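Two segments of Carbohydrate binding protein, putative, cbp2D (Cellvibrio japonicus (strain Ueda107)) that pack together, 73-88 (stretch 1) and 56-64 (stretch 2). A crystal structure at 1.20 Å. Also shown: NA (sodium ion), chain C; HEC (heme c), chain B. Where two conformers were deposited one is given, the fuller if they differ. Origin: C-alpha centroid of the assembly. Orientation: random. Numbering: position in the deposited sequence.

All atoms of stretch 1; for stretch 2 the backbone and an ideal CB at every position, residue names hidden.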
# COMPACT_ATOMS: atom_id res chain seq x y z
N SER A 73 10.56 -3.21 6.19
CA SER A 73 9.98 -4.57 6.15
C SER A 73 9.32 -4.85 4.80
O SER A 73 9.19 -6.01 4.50
CB SER A 73 9.12 -4.86 7.34
OG SER A 73 7.98 -4.02 7.38
N CYS A 74 8.96 -3.85 4.00
CA CYS A 74 8.32 -4.06 2.69
C CYS A 74 9.01 -3.18 1.68
O CYS A 74 8.82 -1.95 1.72
CB CYS A 74 6.83 -3.80 2.73
SG CYS A 74 5.98 -4.13 1.16
N THR A 75 9.81 -3.80 0.81
CA THR A 75 10.54 -3.12 -0.26
C THR A 75 10.46 -4.05 -1.48
O THR A 75 9.88 -5.13 -1.40
CB THR A 75 11.99 -2.83 0.14
OG1 THR A 75 12.66 -4.08 0.32
CG2 THR A 75 12.12 -2.00 1.40
N GLY A 76 11.09 -3.67 -2.57
CA GLY A 76 11.29 -4.62 -3.68
C GLY A 76 9.99 -5.27 -4.11
O GLY A 76 9.01 -4.61 -4.41
N GLN A 77 10.02 -6.61 -4.19
CA GLN A 77 8.85 -7.34 -4.69
C GLN A 77 7.62 -7.15 -3.80
O GLN A 77 6.50 -7.11 -4.32
CB GLN A 77 9.19 -8.82 -4.88
CG GLN A 77 8.17 -9.58 -5.69
CD GLN A 77 8.10 -9.20 -7.14
OE1 GLN A 77 9.10 -9.27 -7.87
NE2 GLN A 77 6.92 -8.81 -7.62
N CYS A 78 7.81 -7.07 -2.49
CA CYS A 78 6.68 -6.81 -1.58
C CYS A 78 5.97 -5.55 -2.02
O CYS A 78 4.73 -5.50 -2.13
CB CYS A 78 7.20 -6.67 -0.15
SG CYS A 78 5.92 -6.17 1.04
N ALA A 79 6.73 -4.48 -2.25
CA ALA A 79 6.16 -3.19 -2.60
C ALA A 79 5.49 -3.25 -3.98
O ALA A 79 4.41 -2.67 -4.16
CB ALA A 79 7.24 -2.12 -2.54
N ALA A 80 6.12 -3.94 -4.92
CA ALA A 80 5.51 -4.11 -6.24
C ALA A 80 4.18 -4.86 -6.16
O ALA A 80 3.22 -4.51 -6.82
CB ALA A 80 6.48 -4.81 -7.16
N ASP A 81 4.17 -5.94 -5.38
CA ASP A 81 2.96 -6.76 -5.24
C ASP A 81 1.85 -5.95 -4.59
O ASP A 81 0.68 -6.00 -5.03
CB ASP A 81 3.27 -8.02 -4.45
CG ASP A 81 4.12 -9.05 -5.16
OD1 ASP A 81 4.33 -8.93 -6.40
OD2 ASP A 81 4.52 -10.00 -4.49
N ILE A 82 2.15 -5.25 -3.49
CA ILE A 82 1.08 -4.51 -2.83
C ILE A 82 0.63 -3.35 -3.74
O ILE A 82 -0.57 -3.09 -3.77
CB ILE A 82 1.51 -4.04 -1.43
CG1 ILE A 82 1.78 -5.23 -0.50
CG2 ILE A 82 0.39 -3.18 -0.84
CD1 ILE A 82 2.24 -4.86 0.88
N GLU A 83 1.53 -2.69 -4.44
CA GLU A 83 1.10 -1.70 -5.44
C GLU A 83 0.04 -2.30 -6.36
O GLU A 83 -1.00 -1.70 -6.61
CB GLU A 83 2.31 -1.20 -6.22
CG GLU A 83 1.95 -0.34 -7.41
CD GLU A 83 3.18 0.04 -8.24
OE1 GLU A 83 3.77 -0.90 -8.84
OE2 GLU A 83 3.57 1.21 -8.27
N ALA A 84 0.36 -3.47 -6.92
CA ALA A 84 -0.58 -4.10 -7.87
C ALA A 84 -1.93 -4.34 -7.19
O ALA A 84 -2.99 -4.13 -7.80
CB ALA A 84 0.01 -5.38 -8.42
N PHE A 85 -1.92 -4.81 -5.96
CA PHE A 85 -3.15 -5.05 -5.22
C PHE A 85 -3.94 -3.74 -5.04
O PHE A 85 -5.16 -3.72 -5.33
CB PHE A 85 -2.82 -5.69 -3.87
CG PHE A 85 -4.01 -5.82 -2.95
CD1 PHE A 85 -5.15 -6.52 -3.33
CD2 PHE A 85 -3.98 -5.32 -1.68
CE1 PHE A 85 -6.21 -6.68 -2.47
CE2 PHE A 85 -5.05 -5.48 -0.80
CZ PHE A 85 -6.15 -6.17 -1.19
N ILE A 86 -3.30 -2.70 -4.58
CA ILE A 86 -4.00 -1.41 -4.37
C ILE A 86 -4.61 -0.92 -5.68
O ILE A 86 -5.73 -0.38 -5.68
CB ILE A 86 -3.02 -0.39 -3.77
CG1 ILE A 86 -2.64 -0.78 -2.35
CG2 ILE A 86 -3.62 1.00 -3.83
CD1 ILE A 86 -1.50 0.00 -1.80
N ARG A 87 -3.92 -1.13 -6.81
CA ARG A 87 -4.47 -0.63 -8.10
C ARG A 87 -5.68 -1.45 -8.56
O ARG A 87 -6.32 -1.05 -9.54
CB ARG A 87 -3.38 -0.65 -9.16
CG ARG A 87 -2.25 0.31 -8.87
CD ARG A 87 -2.67 1.71 -8.60
NE ARG A 87 -1.54 2.61 -8.70
CZ ARG A 87 -1.64 3.93 -8.52
NH1 ARG A 87 -2.77 4.48 -8.10
NH2 ARG A 87 -0.58 4.69 -8.73
N THR A 88 -5.99 -2.56 -7.94
CA THR A 88 -7.25 -3.28 -8.20
C THR A 88 -8.44 -2.70 -7.44
O THR A 88 -9.58 -3.03 -7.76
CB THR A 88 -7.21 -4.78 -7.88
OG1 THR A 88 -7.15 -5.01 -6.48
CG2 THR A 88 -6.04 -5.46 -8.57
N UNK A 56 6.36 10.03 -5.88
CA UNK A 56 6.91 8.69 -6.09
C UNK A 56 5.85 7.81 -6.75
O UNK A 56 4.65 7.92 -6.49
CB UNK A 56 7.38 8.08 -4.77
N UNK A 57 6.33 6.86 -7.51
CA UNK A 57 5.50 5.73 -7.92
C UNK A 57 4.99 5.05 -6.65
O UNK A 57 5.69 4.98 -5.63
CB UNK A 57 6.28 4.75 -8.80
N UNK A 58 3.78 4.48 -6.72
CA UNK A 58 3.19 3.86 -5.54
C UNK A 58 4.14 2.82 -4.92
O UNK A 58 4.33 2.80 -3.70
CB UNK A 58 1.86 3.21 -5.90
N UNK A 59 4.74 1.96 -5.73
CA UNK A 59 5.61 0.91 -5.14
C UNK A 59 6.78 1.57 -4.40
O UNK A 59 7.21 1.06 -3.37
CB UNK A 59 6.13 -0.04 -6.22
N UNK A 60 7.32 2.68 -4.92
CA UNK A 60 8.47 3.32 -4.30
C UNK A 60 8.03 4.06 -3.04
O UNK A 60 8.78 4.06 -2.06
CB UNK A 60 9.15 4.28 -5.28
N UNK A 61 6.84 4.64 -3.03
CA UNK A 61 6.28 5.21 -1.79
C UNK A 61 6.23 4.13 -0.72
O UNK A 61 6.61 4.34 0.41
CB UNK A 61 4.88 5.79 -2.03
N UNK A 62 5.73 2.96 -1.10
CA UNK A 62 5.61 1.84 -0.13
C UNK A 62 6.99 1.45 0.36
O UNK A 62 7.23 1.31 1.57
CB UNK A 62 4.91 0.63 -0.76
N UNK A 63 7.92 1.25 -0.56
CA UNK A 63 9.29 0.85 -0.14
C UNK A 63 9.84 1.87 0.86
O UNK A 63 10.35 1.46 1.90
CB UNK A 63 10.22 0.74 -1.35
N UNK A 64 9.76 3.15 0.54
CA UNK A 64 10.37 4.20 1.38
C UNK A 64 9.64 4.38 2.71
O UNK A 64 10.30 4.62 3.73
CB UNK A 64 10.39 5.53 0.63
NA NA C . 8.71 -0.00 2.96
FE HEC B . 0.39 3.57 5.15
CHA HEC B . -0.10 6.70 3.91
CHB HEC B . 0.40 2.31 2.01
CHC HEC B . 1.13 0.51 6.42
CHD HEC B . 0.03 4.78 8.30
NA HEC B . 0.18 4.34 3.35
C1A HEC B . -0.11 5.65 3.01
C2A HEC B . -0.38 5.77 1.62
C3A HEC B . -0.19 4.56 1.08
C4A HEC B . 0.14 3.65 2.16
CMA HEC B . -0.25 4.16 -0.36
CAA HEC B . -0.78 7.04 0.90
CBA HEC B . -2.32 7.20 0.89
CGA HEC B . -2.86 8.33 0.10
O1A HEC B . -2.10 9.06 -0.54
O2A HEC B . -4.13 8.46 0.10
NB HEC B . 0.73 1.76 4.36
C1B HEC B . 0.69 1.43 3.04
C2B HEC B . 1.02 0.05 2.86
C3B HEC B . 1.29 -0.47 4.09
C4B HEC B . 1.05 0.63 5.04
CMB HEC B . 1.07 -0.68 1.55
CAB HEC B . 1.76 -1.84 4.45
CBB HEC B . 3.07 -2.22 3.82
NC HEC B . 0.55 2.79 6.97
C1C HEC B . 0.82 1.51 7.32
C2C HEC B . 0.71 1.31 8.73
C3C HEC B . 0.31 2.50 9.27
C4C HEC B . 0.25 3.43 8.19
CMC HEC B . 0.90 -0.02 9.42
CAC HEC B . -0.07 2.81 10.68
CBC HEC B . 0.90 2.49 11.73
ND HEC B . 0.11 5.39 5.95
C1D HEC B . 0.03 5.70 7.27
C2D HEC B . -0.02 7.14 7.44
C3D HEC B . 0.00 7.69 6.23
C4D HEC B . 0.03 6.58 5.27
CMD HEC B . -0.10 7.84 8.77
CAD HEC B . 0.14 9.13 5.87
CBD HEC B . 1.67 9.45 5.61
CGD HEC B . 1.97 10.90 5.41
O1D HEC B . 1.98 11.38 4.25
O2D HEC B . 2.21 11.59 6.44

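Position 56 lies beyond the reach of stretch 1, with extended backbone angles and nothing near its CB, so this contact sets no rule for it; the deposited residue is Arg56. At 57 the backbone stands right before a helix and CA-to-CB runs sideways, the ideal CB 4.5 Å from Glu83 OE2. A small residue, or a capping Ser, Thr or Asp, would be plausible, though an acid would sit near that carboxylate. It is Ala57, whose O accepts the first backbone hydrogen bonds of the helix.

Position 58 points toward stretch 1, between the carboxylate of Glu83 and the side chains of Ile86 and Arg87, with a heme methyl farther in. A branched or long apolar chain would suit, Leu, Ile or Met. Leu58 fills the space: its CD2 lies 3.8 Å from Ile86 CG2 and covers one face of the Arg87 guanidinium, while its CD1 comes within 3.5 Å of heme CMA. A water joins Leu58 N to Arg87 NH2, weakly on the arginine side.

At 59 the ideal CB is 3.5 Å from Glu83 OE2 and 3.8 Å from Ala79 O. The acid calls for a donor, Lys, Arg or perhaps Gln. Arg59 answers with a salt bridge, its NE 2.8 Å from Glu83 OE1, while its backbone N donates to Glu83 OE2 at 2.9 Å, so both carboxylate oxygens are engaged. Ala80 CB lies over one face of the guanidinium, and a water links Arg59 NH2, Ala80 O and Glu83 OE1.

Position 60 points away and tolerates most polar residues; it is Asp60. Position 61 points sideways with no atom of stretch 1 near its CB, but the heme lies on that side, favouring a bulky apolar or aromatic chain. Phe61 brings CE1 to 3.3 Å from heme C2A.

Position 62 points toward stretch 1, its ideal CB 4.0 Å from Ala79 CB, facing a hollow formed by Ala79, Ile82, Glu83 and Ile86. Ile, Leu or Val would suit. Ile62 is the knob in this hole, with CD1 4.1 Å from Ile82 CG2 and CG2 3.9 Å from Cys74 SG.

At 63 the backbone runs close to stretch 1: CA makes a CA-H...O contact with Cys74 O at 3.4 Å, and the ideal CB is 4.0 Å from Thr75 CA. Gly, Ala or Ser would fit easily. Ser63 places OG 3.2 Å from Ala79 CB. The carbonyls of 62, 63 and Cys74 share the sodium ion.

Position 64 points away, leaving the choice open; it is Met64.

Stretch 2, residues 56-64: RALRDFISM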
# COMPACT_ATOMS: atom_id res chain seq x y z
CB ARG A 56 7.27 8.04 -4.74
CG ARG A 56 8.20 8.85 -3.85
CD ARG A 56 9.59 8.90 -4.35
NE ARG A 56 10.38 9.74 -3.47
CZ ARG A 56 11.62 10.06 -3.71
NH1 ARG A 56 12.24 9.54 -4.77
NH2 ARG A 56 12.26 10.87 -2.87
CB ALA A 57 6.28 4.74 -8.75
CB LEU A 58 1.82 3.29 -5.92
CG LEU A 58 1.10 2.50 -4.83
CD1 LEU A 58 0.98 3.26 -3.53
CD2 LEU A 58 -0.29 2.13 -5.32
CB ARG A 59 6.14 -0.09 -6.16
CG ARG A 59 6.94 0.48 -7.32
CD ARG A 59 7.54 -0.60 -8.19
NE ARG A 59 6.54 -1.42 -8.84
CZ ARG A 59 6.85 -2.42 -9.67
NH1 ARG A 59 8.10 -2.73 -9.90
NH2 ARG A 59 5.89 -3.11 -10.26
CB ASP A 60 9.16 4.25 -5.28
CG ASP A 60 9.76 3.49 -6.44
OD1 ASP A 60 10.17 2.33 -6.28
OD2 ASP A 60 9.78 4.06 -7.56
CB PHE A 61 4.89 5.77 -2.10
CG PHE A 61 4.17 6.27 -0.86
CD1 PHE A 61 3.53 5.38 0.01
CD2 PHE A 61 4.09 7.62 -0.59
CE1 PHE A 61 2.88 5.86 1.13
CE2 PHE A 61 3.38 8.09 0.50
CZ PHE A 61 2.79 7.19 1.37
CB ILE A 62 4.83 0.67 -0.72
CG1 ILE A 62 3.38 1.06 -1.01
CG2 ILE A 62 4.93 -0.56 0.17
CD1 ILE A 62 2.63 0.08 -1.86
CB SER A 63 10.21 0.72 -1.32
OG SER A 63 9.87 -0.41 -2.08
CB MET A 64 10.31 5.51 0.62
CG MET A 64 11.23 5.60 -0.56
SD MET A 64 11.07 7.17 -1.46
CE MET A 64 11.80 8.28 -0.25
O HOH W 1 2.45 5.07 -9.19
O HOH W 2 2.96 -3.34 -9.51
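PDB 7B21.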